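Local coordinates for protein transcriptional regulator (Pyrococcus horikoshii, PDB 1UDD) that is of unknown function but belongs to the all-helical TenA/THI-4/PQQC family and may be a regulator of transcription, at residues W17-Y30 with P135-H147. Numbering follows the deposited sequence.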
ATOM      1  N   TRP A  17     -23.401 -17.090 -11.261  1.00 26.23           N
ATOM      2  CA  TRP A  17     -24.409 -16.050 -11.079  1.00 24.29           C
ATOM      3  C   TRP A  17     -25.795 -16.695 -11.020  1.00 24.88           C
ATOM      4  O   TRP A  17     -26.667 -16.247 -10.279  1.00 23.81           O
ATOM      5  CB  TRP A  17     -24.319 -15.000 -12.189  1.00 22.72           C
ATOM      6  CG  TRP A  17     -23.237 -13.952 -11.901  1.00 23.63           C
ATOM      7  CD1 TRP A  17     -21.991 -14.181 -11.404  1.00 21.41           C
ATOM      8  CD2 TRP A  17     -23.355 -12.529 -12.048  1.00 25.51           C
ATOM      9  NE1 TRP A  17     -21.320 -12.989 -11.218  1.00 27.44           N
ATOM     10  CE2 TRP A  17     -22.138 -11.958 -11.605  1.00 26.82           C
ATOM     11  CE3 TRP A  17     -24.375 -11.680 -12.509  1.00 22.58           C
ATOM     12  CZ2 TRP A  17     -21.913 -10.578 -11.607  1.00 22.55           C
ATOM     13  CZ3 TRP A  17     -24.150 -10.307 -12.509  1.00 24.65           C
ATOM     14  CH2 TRP A  17     -22.925  -9.771 -12.061  1.00 22.69           C
ATOM     15  N   LYS A  18     -25.985 -17.772 -11.780  1.00 26.55           N
ATOM     16  CA  LYS A  18     -27.247 -18.490 -11.757  1.00 27.55           C
ATOM     17  C   LYS A  18     -27.485 -19.024 -10.335  1.00 27.94           C
ATOM     18  O   LYS A  18     -28.591 -18.911  -9.791  1.00 25.93           O
ATOM     19  CB  LYS A  18     -27.204 -19.642 -12.760  1.00 31.84           C
ATOM     20  CG  LYS A  18     -28.452 -20.492 -12.788  1.00 37.14           C
ATOM     21  CD  LYS A  18     -28.352 -21.561 -13.861  1.00 39.44           C
ATOM     22  CE  LYS A  18     -29.538 -22.513 -13.791  1.00 44.52           C
ATOM     23  NZ  LYS A  18     -29.388 -23.605 -14.788  1.00 45.33           N
ATOM     24  N   LYS A  19     -26.446 -19.596  -9.723  1.00 29.60           N
ATOM     25  CA  LYS A  19     -26.576 -20.113  -8.356  1.00 30.07           C
ATOM     26  C   LYS A  19     -26.870 -18.948  -7.401  1.00 30.88           C
ATOM     27  O   LYS A  19     -27.536 -19.116  -6.382  1.00 30.62           O
ATOM     28  CB  LYS A  19     -25.293 -20.816  -7.910  1.00 33.60           C
ATOM     29  CG  LYS A  19     -24.816 -21.954  -8.810  1.00 37.94           C
ATOM     30  CD  LYS A  19     -23.519 -22.526  -8.233  1.00 43.14           C
ATOM     31  CE  LYS A  19     -22.867 -23.528  -9.163  1.00 44.79           C
ATOM     32  NZ  LYS A  19     -23.802 -24.630  -9.484  1.00 48.09           N
ATOM     33  N   ILE A  20     -26.362 -17.765  -7.725  1.00 28.54           N
ATOM     34  CA  ILE A  20     -26.634 -16.597  -6.888  1.00 28.62           C
ATOM     35  C   ILE A  20     -28.106 -16.199  -7.048  1.00 29.20           C
ATOM     36  O   ILE A  20     -28.799 -15.931  -6.064  1.00 26.42           O
ATOM     37  CB  ILE A  20     -25.798 -15.391  -7.300  1.00 25.33           C
ATOM     38  CG1 ILE A  20     -24.321 -15.650  -6.994  1.00 29.05           C
ATOM     39  CG2 ILE A  20     -26.337 -14.133  -6.597  1.00 20.75           C
ATOM     40  CD1 ILE A  20     -23.379 -14.514  -7.433  1.00 27.69           C
ATOM     41  N   PHE A  21     -28.581 -16.150  -8.289  1.00 29.51           N
ATOM     42  CA  PHE A  21     -29.972 -15.768  -8.515  1.00 33.10           C
ATOM     43  C   PHE A  21     -30.944 -16.748  -7.854  1.00 31.97           C
ATOM     44  O   PHE A  21     -32.002 -16.356  -7.372  1.00 31.89           O
ATOM     45  CB  PHE A  21     -30.287 -15.675 -10.015  1.00 32.60           C
ATOM     46  CG  PHE A  21     -29.483 -14.632 -10.748  1.00 33.72           C
ATOM     47  CD1 PHE A  21     -29.218 -13.394 -10.165  1.00 33.54           C
ATOM     48  CD2 PHE A  21     -29.010 -14.881 -12.038  1.00 34.18           C
ATOM     49  CE1 PHE A  21     -28.492 -12.416 -10.854  1.00 33.90           C
ATOM     50  CE2 PHE A  21     -28.288 -13.916 -12.733  1.00 35.08           C
ATOM     51  CZ  PHE A  21     -28.026 -12.679 -12.141  1.00 35.22           C
ATOM     52  N   GLU A  22     -30.552 -18.014  -7.795  1.00 33.04           N
ATOM     53  CA  GLU A  22     -31.401 -19.053  -7.237  1.00 33.99           C
ATOM     54  C   GLU A  22     -31.115 -19.439  -5.799  1.00 35.15           C
ATOM     55  O   GLU A  22     -31.723 -20.374  -5.281  1.00 35.78           O
ATOM     56  CB  GLU A  22     -31.321 -20.306  -8.118  1.00 33.44           C
ATOM     57  CG  GLU A  22     -31.511 -20.001  -9.589  1.00 36.37           C
ATOM     58  CD  GLU A  22     -31.553 -21.243 -10.458  1.00 39.29           C
ATOM     59  OE1 GLU A  22     -30.859 -22.237 -10.138  1.00 41.20           O
ATOM     60  OE2 GLU A  22     -32.270 -21.211 -11.478  1.00 43.56           O
ATOM     61  N   HIS A  23     -30.196 -18.737  -5.150  1.00 34.29           N
ATOM     62  CA  HIS A  23     -29.876 -19.054  -3.763  1.00 31.35           C
ATOM     63  C   HIS A  23     -31.105 -18.827  -2.880  1.00 31.23           C
ATOM     64  O   HIS A  23     -31.784 -17.806  -2.984  1.00 30.96           O
ATOM     65  CB  HIS A  23     -28.707 -18.193  -3.272  1.00 29.46           C
ATOM     66  CG  HIS A  23     -28.062 -18.716  -2.029  1.00 29.86           C
ATOM     67  ND1 HIS A  23     -28.586 -18.509  -0.773  1.00 29.29           N
ATOM     68  CD2 HIS A  23     -26.962 -19.486  -1.855  1.00 30.46           C
ATOM     69  CE1 HIS A  23     -27.841 -19.131   0.122  1.00 29.43           C
ATOM     70  NE2 HIS A  23     -26.848 -19.730  -0.509  1.00 30.23           N
ATOM     71  N   PRO A  24     -31.410 -19.792  -2.004  1.00 32.34           N
ATOM     72  CA  PRO A  24     -32.555 -19.723  -1.091  1.00 34.42           C
ATOM     73  C   PRO A  24     -32.686 -18.378  -0.390  1.00 35.34           C
ATOM     74  O   PRO A  24     -33.757 -17.773  -0.391  1.00 38.66           O
ATOM     75  CB  PRO A  24     -32.273 -20.855  -0.114  1.00 34.85           C
ATOM     76  CG  PRO A  24     -31.631 -21.861  -0.990  1.00 38.15           C
ATOM     77  CD  PRO A  24     -30.671 -21.049  -1.818  1.00 32.04           C
ATOM     78  N   PHE A  25     -31.591 -17.905   0.197  1.00 34.60           N
ATOM     79  CA  PHE A  25     -31.619 -16.627   0.897  1.00 34.74           C
ATOM     80  C   PHE A  25     -32.089 -15.515  -0.032  1.00 34.33           C
ATOM     81  O   PHE A  25     -32.962 -14.718   0.326  1.00 34.77           O
ATOM     82  CB  PHE A  25     -30.241 -16.280   1.441  1.00 35.74           C
ATOM     83  CG  PHE A  25     -30.262 -15.192   2.473  1.00 36.87           C
ATOM     84  CD1 PHE A  25     -30.214 -15.503   3.826  1.00 37.41           C
ATOM     85  CD2 PHE A  25     -30.355 -13.858   2.095  1.00 36.27           C
ATOM     86  CE1 PHE A  25     -30.259 -14.502   4.783  1.00 35.47           C
ATOM     87  CE2 PHE A  25     -30.401 -12.850   3.048  1.00 33.49           C
ATOM     88  CZ  PHE A  25     -30.352 -13.175   4.393  1.00 35.57           C
ATOM     89  N   VAL A  26     -31.510 -15.465  -1.226  1.00 32.01           N
ATOM     90  CA  VAL A  26     -31.877 -14.451  -2.200  1.00 31.97           C
ATOM     91  C   VAL A  26     -33.336 -14.629  -2.631  1.00 34.59           C
ATOM     92  O   VAL A  26     -34.137 -13.688  -2.563  1.00 32.23           O
ATOM     93  CB  VAL A  26     -30.979 -14.516  -3.467  1.00 28.14           C
ATOM     94  CG1 VAL A  26     -31.552 -13.628  -4.546  1.00 20.30           C
ATOM     95  CG2 VAL A  26     -29.554 -14.071  -3.129  1.00 30.77           C
ATOM     96  N   VAL A  27     -33.673 -15.836  -3.077  1.00 35.34           N
ATOM     97  CA  VAL A  27     -35.029 -16.118  -3.527  1.00 34.44           C
ATOM     98  C   VAL A  27     -36.049 -15.811  -2.439  1.00 35.45           C
ATOM     99  O   VAL A  27     -37.076 -15.182  -2.697  1.00 35.31           O
ATOM    100  CB  VAL A  27     -35.188 -17.586  -3.956  1.00 33.01           C
ATOM    101  CG1 VAL A  27     -36.626 -17.848  -4.370  1.00 36.87           C
ATOM    102  CG2 VAL A  27     -34.254 -17.896  -5.108  1.00 34.00           C
ATOM    103  N   GLN A  28     -35.762 -16.234  -1.216  1.00 37.02           N
ATOM    104  CA  GLN A  28     -36.703 -15.995  -0.126  1.00 40.15           C
ATOM    105  C   GLN A  28     -36.790 -14.541   0.307  1.00 41.38           C
ATOM    106  O   GLN A  28     -37.853 -14.082   0.744  1.00 40.28           O
ATOM    107  CB  GLN A  28     -36.356 -16.875   1.072  1.00 41.17           C
ATOM    108  CG  GLN A  28     -36.758 -18.316   0.868  1.00 41.40           C
ATOM    109  CD  GLN A  28     -36.442 -19.176   2.065  1.00 43.00           C
ATOM    110  OE1 GLN A  28     -36.592 -18.747   3.210  1.00 46.06           O
ATOM    111  NE2 GLN A  28     -36.013 -20.402   1.809  1.00 42.83           N
ATOM    112  N   LEU A  29     -35.688 -13.812   0.175  1.00 38.50           N
ATOM    113  CA  LEU A  29     -35.678 -12.413   0.572  1.00 40.95           C
ATOM    114  C   LEU A  29     -36.578 -11.640  -0.382  1.00 39.87           C
ATOM    115  O   LEU A  29     -37.367 -10.800   0.045  1.00 40.51           O
ATOM    116  CB  LEU A  29     -34.254 -11.832   0.511  1.00 41.10           C
ATOM    117  CG  LEU A  29     -33.889 -10.654   1.428  1.00 42.21           C
ATOM    118  CD1 LEU A  29     -32.523 -10.114   1.007  1.00 42.37           C
ATOM    119  CD2 LEU A  29     -34.919  -9.547   1.354  1.00 43.41           C
ATOM    120  N   TYR A  30     -36.459 -11.928  -1.673  1.00 38.15           N
ATOM    121  CA  TYR A  30     -37.252 -11.228  -2.674  1.00 39.31           C
ATOM    122  C   TYR A  30     -38.704 -11.682  -2.752  1.00 38.29           C
ATOM    123  O   TYR A  30     -39.577 -10.898  -3.112  1.00 39.69           O
ATOM    124  CB  TYR A  30     -36.582 -11.315  -4.054  1.00 39.71           C
ATOM    125  CG  TYR A  30     -35.485 -10.280  -4.256  1.00 39.51           C
ATOM    126  CD1 TYR A  30     -34.215 -10.442  -3.687  1.00 39.32           C
ATOM    127  CD2 TYR A  30     -35.742  -9.107  -4.963  1.00 39.83           C
ATOM    128  CE1 TYR A  30     -33.229  -9.449  -3.818  1.00 38.47           C
ATOM    129  CE2 TYR A  30     -34.771  -8.112  -5.098  1.00 39.32           C
ATOM    130  CZ  TYR A  30     -33.521  -8.284  -4.524  1.00 39.65           C
ATOM    131  OH  TYR A  30     -32.589  -7.269  -4.640  1.00 40.42           O
ATOM    132  N   PRO A 135     -18.474  -7.495  -9.217  1.00 23.10           N
ATOM    133  CA  PRO A 135     -19.478  -8.507  -8.873  1.00 19.91           C
ATOM    134  C   PRO A 135     -20.390  -7.936  -7.786  1.00 20.78           C
ATOM    135  O   PRO A 135     -21.603  -8.123  -7.822  1.00 21.66           O
ATOM    136  CB  PRO A 135     -18.637  -9.677  -8.384  1.00 20.96           C
ATOM    137  CG  PRO A 135     -17.358  -9.537  -9.232  1.00 22.62           C
ATOM    138  CD  PRO A 135     -17.107  -8.052  -9.195  1.00 21.56           C
ATOM    139  N   CYS A 136     -19.804  -7.221  -6.830  1.00 23.11           N
ATOM    140  CA  CYS A 136     -20.598  -6.611  -5.756  1.00 24.93           C
ATOM    141  C   CYS A 136     -21.690  -5.700  -6.302  1.00 24.53           C
ATOM    142  O   CYS A 136     -22.879  -6.008  -6.202  1.00 24.92           O
ATOM    143  CB  CYS A 136     -19.712  -5.792  -4.817  1.00 28.54           C
ATOM    144  SG  CYS A 136     -20.650  -4.575  -3.837  1.00 30.12           S
ATOM    145  N   PHE A 137     -21.283  -4.578  -6.882  1.00 23.12           N
ATOM    146  CA  PHE A 137     -22.232  -3.607  -7.426  1.00 24.68           C
ATOM    147  C   PHE A 137     -23.185  -4.193  -8.483  1.00 27.22           C
ATOM    148  O   PHE A 137     -24.397  -4.009  -8.407  1.00 25.94           O
ATOM    149  CB  PHE A 137     -21.486  -2.413  -8.049  1.00 26.49           C
ATOM    150  CG  PHE A 137     -20.826  -1.495  -7.047  1.00 31.65           C
ATOM    151  CD1 PHE A 137     -19.577  -1.795  -6.517  1.00 33.59           C
ATOM    152  CD2 PHE A 137     -21.445  -0.307  -6.657  1.00 30.97           C
ATOM    153  CE1 PHE A 137     -18.950  -0.920  -5.613  1.00 37.86           C
ATOM    154  CE2 PHE A 137     -20.828   0.571  -5.757  1.00 35.09           C
ATOM    155  CZ  PHE A 137     -19.579   0.264  -5.236  1.00 33.20           C
ATOM    156  N   TRP A 138     -22.628  -4.920  -9.447  1.00 26.72           N
ATOM    157  CA  TRP A 138     -23.409  -5.479 -10.548  1.00 25.67           C
ATOM    158  C   TRP A 138     -24.401  -6.587 -10.187  1.00 26.43           C
ATOM    159  O   TRP A 138     -25.569  -6.517 -10.574  1.00 24.05           O
ATOM    160  CB  TRP A 138     -22.454  -5.944 -11.653  1.00 27.05           C
ATOM    161  CG  TRP A 138     -23.086  -6.204 -12.992  1.00 27.83           C
ATOM    162  CD1 TRP A 138     -24.404  -6.029 -13.345  1.00 29.56           C
ATOM    163  CD2 TRP A 138     -22.422  -6.704 -14.158  1.00 29.90           C
ATOM    164  NE1 TRP A 138     -24.596  -6.395 -14.660  1.00 26.83           N
ATOM    165  CE2 TRP A 138     -23.397  -6.812 -15.183  1.00 30.30           C
ATOM    166  CE3 TRP A 138     -21.095  -7.078 -14.439  1.00 29.00           C
ATOM    167  CZ2 TRP A 138     -23.084  -7.275 -16.471  1.00 29.30           C
ATOM    168  CZ3 TRP A 138     -20.784  -7.540 -15.725  1.00 31.93           C
ATOM    169  CH2 TRP A 138     -21.778  -7.632 -16.722  1.00 29.63           C
ATOM    170  N   SER A 139     -23.955  -7.598  -9.445  1.00 25.23           N
ATOM    171  CA  SER A 139     -24.845  -8.683  -9.067  1.00 23.01           C
ATOM    172  C   SER A 139     -26.059  -8.224  -8.253  1.00 24.54           C
ATOM    173  O   SER A 139     -27.130  -8.782  -8.395  1.00 25.33           O
ATOM    174  CB  SER A 139     -24.090  -9.753  -8.275  1.00 20.48           C
ATOM    175  OG  SER A 139     -23.791  -9.312  -6.964  1.00 23.25           O
ATOM    176  N   TYR A 140     -25.895  -7.222  -7.396  1.00 27.22           N
ATOM    177  CA  TYR A 140     -27.017  -6.750  -6.589  1.00 28.83           C
ATOM    178  C   TYR A 140     -28.105  -6.149  -7.469  1.00 28.01           C
ATOM    179  O   TYR A 140     -29.299  -6.267  -7.168  1.00 32.49           O
ATOM    180  CB  TYR A 140     -26.543  -5.729  -5.542  1.00 27.98           C
ATOM    181  CG  TYR A 140     -26.160  -6.375  -4.220  1.00 31.21           C
ATOM    182  CD1 TYR A 140     -25.133  -7.327  -4.147  1.00 33.02           C
ATOM    183  CD2 TYR A 140     -26.883  -6.098  -3.057  1.00 29.69           C
ATOM    184  CE1 TYR A 140     -24.849  -7.993  -2.938  1.00 31.78           C
ATOM    185  CE2 TYR A 140     -26.612  -6.755  -1.858  1.00 29.39           C
ATOM    186  CZ  TYR A 140     -25.603  -7.697  -1.802  1.00 29.92           C
ATOM    187  OH  TYR A 140     -25.366  -8.348  -0.611  1.00 28.40           O
ATOM    188  N   ALA A 141     -27.699  -5.510  -8.556  1.00 27.61           N
ATOM    189  CA  ALA A 141     -28.662  -4.932  -9.477  1.00 27.35           C
ATOM    190  C   ALA A 141     -29.306  -6.042 -10.305  1.00 28.35           C
ATOM    191  O   ALA A 141     -30.518  -6.021 -10.531  1.00 27.23           O
ATOM    192  CB  ALA A 141     -27.976  -3.918 -10.395  1.00 27.06           C
ATOM    193  N   GLU A 142     -28.499  -7.010 -10.757  1.00 28.33           N
ATOM    194  CA  GLU A 142     -29.019  -8.110 -11.573  1.00 28.89           C
ATOM    195  C   GLU A 142     -29.976  -8.989 -10.782  1.00 28.52           C
ATOM    196  O   GLU A 142     -30.955  -9.494 -11.327  1.00 26.35           O
ATOM    197  CB  GLU A 142     -27.886  -8.981 -12.126  1.00 28.92           C
ATOM    198  CG  GLU A 142     -27.117  -8.394 -13.277  1.00 37.42           C
ATOM    199  CD  GLU A 142     -27.964  -8.139 -14.515  1.00 37.11           C
ATOM    200  OE1 GLU A 142     -28.898  -8.921 -14.796  1.00 39.82           O
ATOM    201  OE2 GLU A 142     -27.670  -7.158 -15.228  1.00 39.36           O
ATOM    202  N   ILE A 143     -29.671  -9.193  -9.504  1.00 29.31           N
ATOM    203  CA  ILE A 143     -30.522 -10.001  -8.650  1.00 29.25           C
ATOM    204  C   ILE A 143     -31.901  -9.343  -8.546  1.00 30.16           C
ATOM    205  O   ILE A 143     -32.917 -10.009  -8.705  1.00 31.43           O
ATOM    206  CB  ILE A 143     -29.922 -10.143  -7.231  1.00 29.26           C
ATOM    207  CG1 ILE A 143     -28.642 -10.989  -7.268  1.00 30.05           C
ATOM    208  CG2 ILE A 143     -30.940 -10.782  -6.313  1.00 29.78           C
ATOM    209  CD1 ILE A 143     -27.900 -11.052  -5.905  1.00 28.63           C
ATOM    210  N   ALA A 144     -31.930  -8.038  -8.282  1.00 31.43           N
ATOM    211  CA  ALA A 144     -33.193  -7.310  -8.161  1.00 32.84           C
ATOM    212  C   ALA A 144     -33.945  -7.380  -9.482  1.00 35.66           C
ATOM    213  O   ALA A 144     -35.143  -7.668  -9.507  1.00 35.57           O
ATOM    214  CB  ALA A 144     -32.942  -5.858  -7.775  1.00 34.38           C
ATOM    215  N   GLU A 145     -33.239  -7.123 -10.581  1.00 35.64           N
ATOM    216  CA  GLU A 145     -33.861  -7.185 -11.902  1.00 36.98           C
ATOM    217  C   GLU A 145     -34.465  -8.577 -12.084  1.00 34.79           C
ATOM    218  O   GLU A 145     -35.603  -8.716 -12.514  1.00 34.71           O
ATOM    219  CB  GLU A 145     -32.810  -6.907 -12.987  1.00 40.31           C
ATOM    220  CG  GLU A 145     -33.293  -7.018 -14.433  1.00 42.92           C
ATOM    221  CD  GLU A 145     -34.404  -6.039 -14.769  1.00 48.14           C
ATOM    222  OE1 GLU A 145     -34.390  -4.920 -14.216  1.00 53.29           O
ATOM    223  OE2 GLU A 145     -35.280  -6.382 -15.600  1.00 49.75           O
ATOM    224  N   TYR A 146     -33.699  -9.595 -11.708  1.00 32.79           N
ATOM    225  CA  TYR A 146     -34.110 -10.992 -11.824  1.00 32.46           C
ATOM    226  C   TYR A 146     -35.373 -11.341 -11.024  1.00 33.96           C
ATOM    227  O   TYR A 146     -36.192 -12.138 -11.474  1.00 32.74           O
ATOM    228  CB  TYR A 146     -32.973 -11.904 -11.351  1.00 32.16           C
ATOM    229  CG  TYR A 146     -33.177 -13.380 -11.629  1.00 33.92           C
ATOM    230  CD1 TYR A 146     -32.656 -13.974 -12.783  1.00 35.19           C
ATOM    231  CD2 TYR A 146     -33.873 -14.189 -10.731  1.00 37.32           C
ATOM    232  CE1 TYR A 146     -32.815 -15.334 -13.035  1.00 32.80           C
ATOM    233  CE2 TYR A 146     -34.042 -15.554 -10.969  1.00 34.48           C
ATOM    234  CZ  TYR A 146     -33.505 -16.118 -12.123  1.00 35.23           C
ATOM    235  OH  TYR A 146     -33.631 -17.470 -12.342  1.00 31.11           O
ATOM    236  N   HIS A 147     -35.506 -10.766  -9.830  1.00 32.93           N
ATOM    237  CA  HIS A 147     -36.653 -11.040  -8.965  1.00 36.82           C
ATOM    238  C   HIS A 147     -37.610  -9.851  -8.862  1.00 36.57           C
ATOM    239  O   HIS A 147     -38.393  -9.750  -7.922  1.00 34.89           O
ATOM    240  CB  HIS A 147     -36.166 -11.428  -7.564  1.00 38.16           C
ATOM    241  CG  HIS A 147     -35.366 -12.693  -7.528  1.00 40.58           C
ATOM    242  ND1 HIS A 147     -35.934 -13.937  -7.696  1.00 42.20           N
ATOM    243  CD2 HIS A 147     -34.042 -12.908  -7.338  1.00 41.85           C
ATOM    244  CE1 HIS A 147     -34.997 -14.864  -7.610  1.00 41.44           C
ATOM    245  NE2 HIS A 147     -33.839 -14.265  -7.394  1.00 39.73           N
TER
HETATM  246  O   HOH W   1     -29.993  -7.369  -4.744  1.00 26.26           O
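Phe21 and Tyr146 meet through different first torsions: Phe21 turns CG anti to its carbonyl carbon, whereas Tyr146 sets CG anti to the backbone N. The rings end in an offset stack, centroids 4.7 Å apart and planes 12° from parallel, with Phe21 CB over the centre of the tyrosine ring. At its edge, Phe21 CZ meets Glu142 CB at 3.7 Å.

Trp17 enters next to this stack as a knob among Pro135, Trp138, Ser139 and Glu142. Its six-membered ring points edge-on at the face of the Trp138 indole, the planes at 74°, and Ser139 CB covers one of its own faces. Trp138 NE1 hydrogen-bonds to Glu142 OE2 at 3.2 Å, linking two of the residues around Trp17; the indole NH of Trp17 goes to Ser201 on helix 190-213.

In the helical bundle of this TenA-family chain, residues 17-21 of helix 14-21 and 24-30 of helix 24-31, joined by a short turn, both cross residues 135-146 of helix 126-146 at -54°. Ile143 is the knob in the return direction, its CD1 on Ile20 CG2 and its CG2 pressed to 3.4 Å from Val26 CG1, a tight fit.

Just past the end of helix 126-146, His147 NE2 donates to Phe21 O at 2.8 Å, within the carbonyl plane and the ring plane alike, which joins the last turn of helix 14-21 to the residue that follows helix 126-146. The Tyr30 ring meets Ala144 and the His147 side chain obliquely, with Tyr30 CD2 3.5 Å from His147 CB, while a water bridges its OH to Tyr140 O.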